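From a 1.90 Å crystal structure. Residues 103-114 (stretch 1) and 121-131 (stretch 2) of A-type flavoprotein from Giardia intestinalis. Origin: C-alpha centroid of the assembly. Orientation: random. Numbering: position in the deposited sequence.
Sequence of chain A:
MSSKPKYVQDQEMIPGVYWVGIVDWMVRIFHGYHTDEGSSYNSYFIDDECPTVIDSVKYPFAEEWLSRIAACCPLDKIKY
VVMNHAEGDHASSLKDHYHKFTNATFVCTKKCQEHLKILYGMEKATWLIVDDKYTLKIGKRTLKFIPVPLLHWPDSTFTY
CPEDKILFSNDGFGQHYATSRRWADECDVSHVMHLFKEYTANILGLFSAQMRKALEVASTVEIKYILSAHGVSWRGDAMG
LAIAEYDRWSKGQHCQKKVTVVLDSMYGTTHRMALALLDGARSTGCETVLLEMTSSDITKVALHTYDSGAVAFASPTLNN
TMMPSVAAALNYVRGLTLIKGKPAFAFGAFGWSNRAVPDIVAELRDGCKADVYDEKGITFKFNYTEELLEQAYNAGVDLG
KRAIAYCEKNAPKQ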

# COMPACT_ATOMS: atom_id res chain seq x y z
N ASN A 103 -8.53 -28.37 34.70
CA ASN A 103 -7.73 -29.42 35.32
C ASN A 103 -6.33 -29.57 34.78
O ASN A 103 -5.63 -30.51 35.15
CB ASN A 103 -8.50 -30.73 35.26
CG ASN A 103 -9.66 -30.76 36.24
OD1 ASN A 103 -9.47 -30.52 37.45
ND2 ASN A 103 -10.84 -31.03 35.74
N ALA A 104 -5.90 -28.62 33.93
CA ALA A 104 -4.62 -28.74 33.25
C ALA A 104 -3.45 -28.23 34.08
O ALA A 104 -3.60 -27.35 34.91
CB ALA A 104 -4.66 -27.98 31.91
N THR A 105 -2.28 -28.80 33.83
CA THR A 105 -1.01 -28.31 34.30
C THR A 105 -0.24 -27.81 33.08
O THR A 105 -0.18 -28.49 32.05
CB THR A 105 -0.22 -29.45 34.99
OG1 THR A 105 -0.94 -29.89 36.16
CG2 THR A 105 1.16 -29.01 35.41
N PHE A 106 0.34 -26.62 33.20
CA PHE A 106 1.12 -26.00 32.13
C PHE A 106 2.56 -26.49 32.26
O PHE A 106 3.16 -26.37 33.33
CB PHE A 106 0.99 -24.46 32.18
CG PHE A 106 -0.34 -23.99 31.70
CD1 PHE A 106 -0.56 -23.75 30.34
CD2 PHE A 106 -1.41 -23.87 32.60
CE1 PHE A 106 -1.82 -23.36 29.87
CE2 PHE A 106 -2.66 -23.49 32.15
CZ PHE A 106 -2.87 -23.23 30.78
N VAL A 107 3.07 -27.07 31.17
CA VAL A 107 4.35 -27.76 31.18
C VAL A 107 5.31 -26.99 30.30
O VAL A 107 5.05 -26.79 29.11
CB VAL A 107 4.22 -29.19 30.58
CG1 VAL A 107 5.57 -29.89 30.57
CG2 VAL A 107 3.17 -30.02 31.33
N CYS A 108 6.43 -26.56 30.88
CA CYS A 108 7.43 -25.81 30.14
C CYS A 108 8.70 -25.71 30.96
O CYS A 108 8.74 -26.14 32.11
CB CYS A 108 6.88 -24.40 29.84
SG CYS A 108 6.36 -23.46 31.33
N THR A 109 9.73 -25.15 30.35
CA THR A 109 11.01 -24.92 31.02
C THR A 109 10.87 -23.70 31.95
O THR A 109 9.91 -22.93 31.86
CB THR A 109 12.13 -24.63 30.01
OG1 THR A 109 11.80 -23.46 29.26
CG2 THR A 109 12.37 -25.82 29.04
N LYS A 110 11.85 -23.52 32.81
CA LYS A 110 11.84 -22.41 33.76
C LYS A 110 11.84 -21.06 33.04
O LYS A 110 11.06 -20.15 33.38
CB LYS A 110 13.01 -22.52 34.73
CG LYS A 110 13.05 -21.41 35.79
CD LYS A 110 11.73 -21.26 36.54
CE LYS A 110 11.70 -22.05 37.83
NZ LYS A 110 10.36 -21.90 38.50
N LYS A 111 12.68 -20.94 32.02
CA LYS A 111 12.75 -19.69 31.26
C LYS A 111 11.41 -19.38 30.59
O LYS A 111 10.96 -18.24 30.60
CB LYS A 111 13.90 -19.74 30.25
CG LYS A 111 14.12 -18.42 29.54
CD LYS A 111 14.56 -17.30 30.50
CE LYS A 111 16.05 -17.34 30.72
NZ LYS A 111 16.48 -16.17 31.51
N CYS A 112 10.77 -20.42 30.05
CA CYS A 112 9.46 -20.23 29.41
C CYS A 112 8.42 -19.79 30.44
O CYS A 112 7.70 -18.83 30.20
CB CYS A 112 9.03 -21.46 28.62
SG CYS A 112 7.53 -21.17 27.63
N GLN A 113 8.37 -20.44 31.60
CA GLN A 113 7.44 -20.04 32.66
C GLN A 113 7.62 -18.57 33.09
O GLN A 113 6.64 -17.84 33.19
CB GLN A 113 7.55 -20.96 33.87
CG GLN A 113 6.63 -20.56 35.05
CD GLN A 113 7.13 -21.09 36.38
OE1 GLN A 113 8.34 -21.12 36.63
NE2 GLN A 113 6.21 -21.56 37.22
N GLU A 114 8.86 -18.16 33.34
CA GLU A 114 9.17 -16.76 33.67
C GLU A 114 8.62 -15.77 32.63
O GLU A 114 8.03 -14.75 32.98
CB GLU A 114 10.69 -16.60 33.82
CG GLU A 114 11.19 -17.28 35.10
CD GLU A 114 12.70 -17.38 35.24
OE1 GLU A 114 13.43 -17.20 34.24
OE2 GLU A 114 13.15 -17.62 36.38
N GLY A 121 0.53 -13.11 32.80
CA GLY A 121 0.00 -13.22 34.15
C GLY A 121 -0.05 -14.66 34.62
O GLY A 121 0.89 -15.13 35.27
N MET A 122 -1.14 -15.33 34.27
CA MET A 122 -1.39 -16.75 34.59
C MET A 122 -1.16 -17.00 36.08
O MET A 122 -0.54 -17.99 36.47
CB MET A 122 -0.52 -17.68 33.72
CG MET A 122 -0.80 -17.50 32.19
SD MET A 122 0.29 -18.51 31.16
CE MET A 122 -0.13 -20.16 31.70
N GLU A 123 -1.67 -16.07 36.89
CA GLU A 123 -1.39 -16.06 38.32
C GLU A 123 -1.85 -17.32 39.03
O GLU A 123 -1.21 -17.76 39.98
CB GLU A 123 -1.99 -14.81 38.99
CG GLU A 123 -1.25 -13.50 38.62
CD GLU A 123 -1.70 -12.87 37.29
OE1 GLU A 123 -2.55 -13.46 36.57
OE2 GLU A 123 -1.19 -11.77 36.97
N LYS A 124 -2.97 -17.90 38.59
CA LYS A 124 -3.51 -19.10 39.24
C LYS A 124 -3.19 -20.42 38.52
O LYS A 124 -3.71 -21.47 38.89
CB LYS A 124 -5.02 -18.97 39.49
N ALA A 125 -2.30 -20.37 37.53
CA ALA A 125 -1.89 -21.58 36.81
C ALA A 125 -1.15 -22.60 37.68
O ALA A 125 -0.39 -22.21 38.59
CB ALA A 125 -1.04 -21.22 35.58
N THR A 126 -1.36 -23.88 37.38
CA THR A 126 -0.57 -25.00 37.92
C THR A 126 0.51 -25.34 36.90
O THR A 126 0.22 -25.57 35.72
CB THR A 126 -1.45 -26.24 38.20
OG1 THR A 126 -2.43 -25.89 39.17
CG2 THR A 126 -0.65 -27.42 38.74
N TRP A 127 1.76 -25.36 37.36
CA TRP A 127 2.92 -25.53 36.50
C TRP A 127 3.62 -26.85 36.76
O TRP A 127 3.60 -27.37 37.88
CB TRP A 127 3.92 -24.39 36.76
CG TRP A 127 3.37 -23.01 36.55
CD1 TRP A 127 2.83 -22.17 37.49
CD2 TRP A 127 3.33 -22.31 35.31
NE1 TRP A 127 2.45 -20.99 36.91
CE2 TRP A 127 2.76 -21.04 35.57
CE3 TRP A 127 3.72 -22.63 33.99
CZ2 TRP A 127 2.55 -20.09 34.55
CZ3 TRP A 127 3.53 -21.68 32.99
CH2 TRP A 127 2.95 -20.43 33.27
N LEU A 128 4.22 -27.40 35.71
CA LEU A 128 5.21 -28.46 35.84
C LEU A 128 6.42 -27.98 35.07
O LEU A 128 6.38 -27.88 33.84
CB LEU A 128 4.70 -29.79 35.28
CG LEU A 128 5.71 -30.93 35.26
CD1 LEU A 128 6.26 -31.26 36.66
CD2 LEU A 128 5.11 -32.17 34.58
N ILE A 129 7.49 -27.67 35.80
CA ILE A 129 8.73 -27.23 35.18
C ILE A 129 9.61 -28.41 34.74
O ILE A 129 9.97 -29.30 35.55
CB ILE A 129 9.52 -26.25 36.08
CG1 ILE A 129 8.66 -25.02 36.48
CG2 ILE A 129 10.84 -25.83 35.41
CD1 ILE A 129 7.90 -24.33 35.31
N VAL A 130 9.96 -28.41 33.45
CA VAL A 130 10.70 -29.52 32.84
C VAL A 130 12.06 -29.03 32.36
O VAL A 130 12.28 -27.82 32.26
CB VAL A 130 9.92 -30.17 31.66
CG1 VAL A 130 8.62 -30.81 32.19
CG2 VAL A 130 9.61 -29.15 30.54
N ASP A 131 12.96 -29.97 32.10
CA ASP A 131 14.25 -29.66 31.52
C ASP A 131 14.65 -30.76 30.56
O ASP A 131 13.84 -31.62 30.25
CB ASP A 131 15.31 -29.45 32.62
CG ASP A 131 15.51 -30.68 33.48
OD1 ASP A 131 15.03 -31.78 33.12
OD2 ASP A 131 16.18 -30.54 34.54
O HOH W 1 -3.35 -24.61 35.41
O HOH W 2 13.58 -25.89 33.12

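The apolar centre of this contact lies on the sheet face that carries Phe106, Cys108, Trp127 and Ile129. Phe106 CB rests 3.8 Å from Trp127 CE3. Met122 closes over one face of the Phe106 ring, its CE 3.8 Å from the ring centroid and almost on the ring normal, a CH-pi contact. Ala125 CB adds a further apolar contact, 4.0 Å from Phe106 CD2. Cys108 SG approaches Trp127 CZ3 at 3.7 Å.

Gln113 reaches back from the helix to cover the Trp127 ring. Its CG lies 3.7 Å from the centroid of the six-membered ring, again as CH-pi, and its NE2 is 3.3 Å from Trp127 CG. The same side chain meets Ile129, with Gln113 CD 3.5 Å from Ile129 CD1. On the other face of the sheet the packing is aliphatic: Val107 CG1 meets Val130 CG1 at 3.6 Å.

The backbones hold these side chains in register. The two strands run parallel, pairing Phe106 with Trp127, Val107 with Leu128 and Cys108 with Ile129. In stretch 1 the alternate residues Phe106 and Cys108 each use both their N-H and their C=O, and the residue between them, Val107, makes no backbone hydrogen bond to stretch 2. Phe106 N donates to Thr126 O (2.7 Å), and Leu128 N to Phe106 O (2.8 Å). Cys108 N then donates to Leu128 O (3.2 Å), and Val130 N to Cys108 O (2.9 Å).

Water extends this ladder at both ends. One water donates to Ala104 O (2.8 Å) and accepts from Thr126 N (2.9 Å). Another accepts from Lys110 N (3.0 Å) and donates to Val130 O (2.5 Å), bridging the start of the helix to stretch 2.

At the polar edge, Thr109 caps the helix: its OG1 accepts a weak bond from Cys112 N at 3.3 Å. Lys110 NZ donates to Gln113 OE1 (2.9 Å), so the amide that lies over Trp127 is also tied within its own helix.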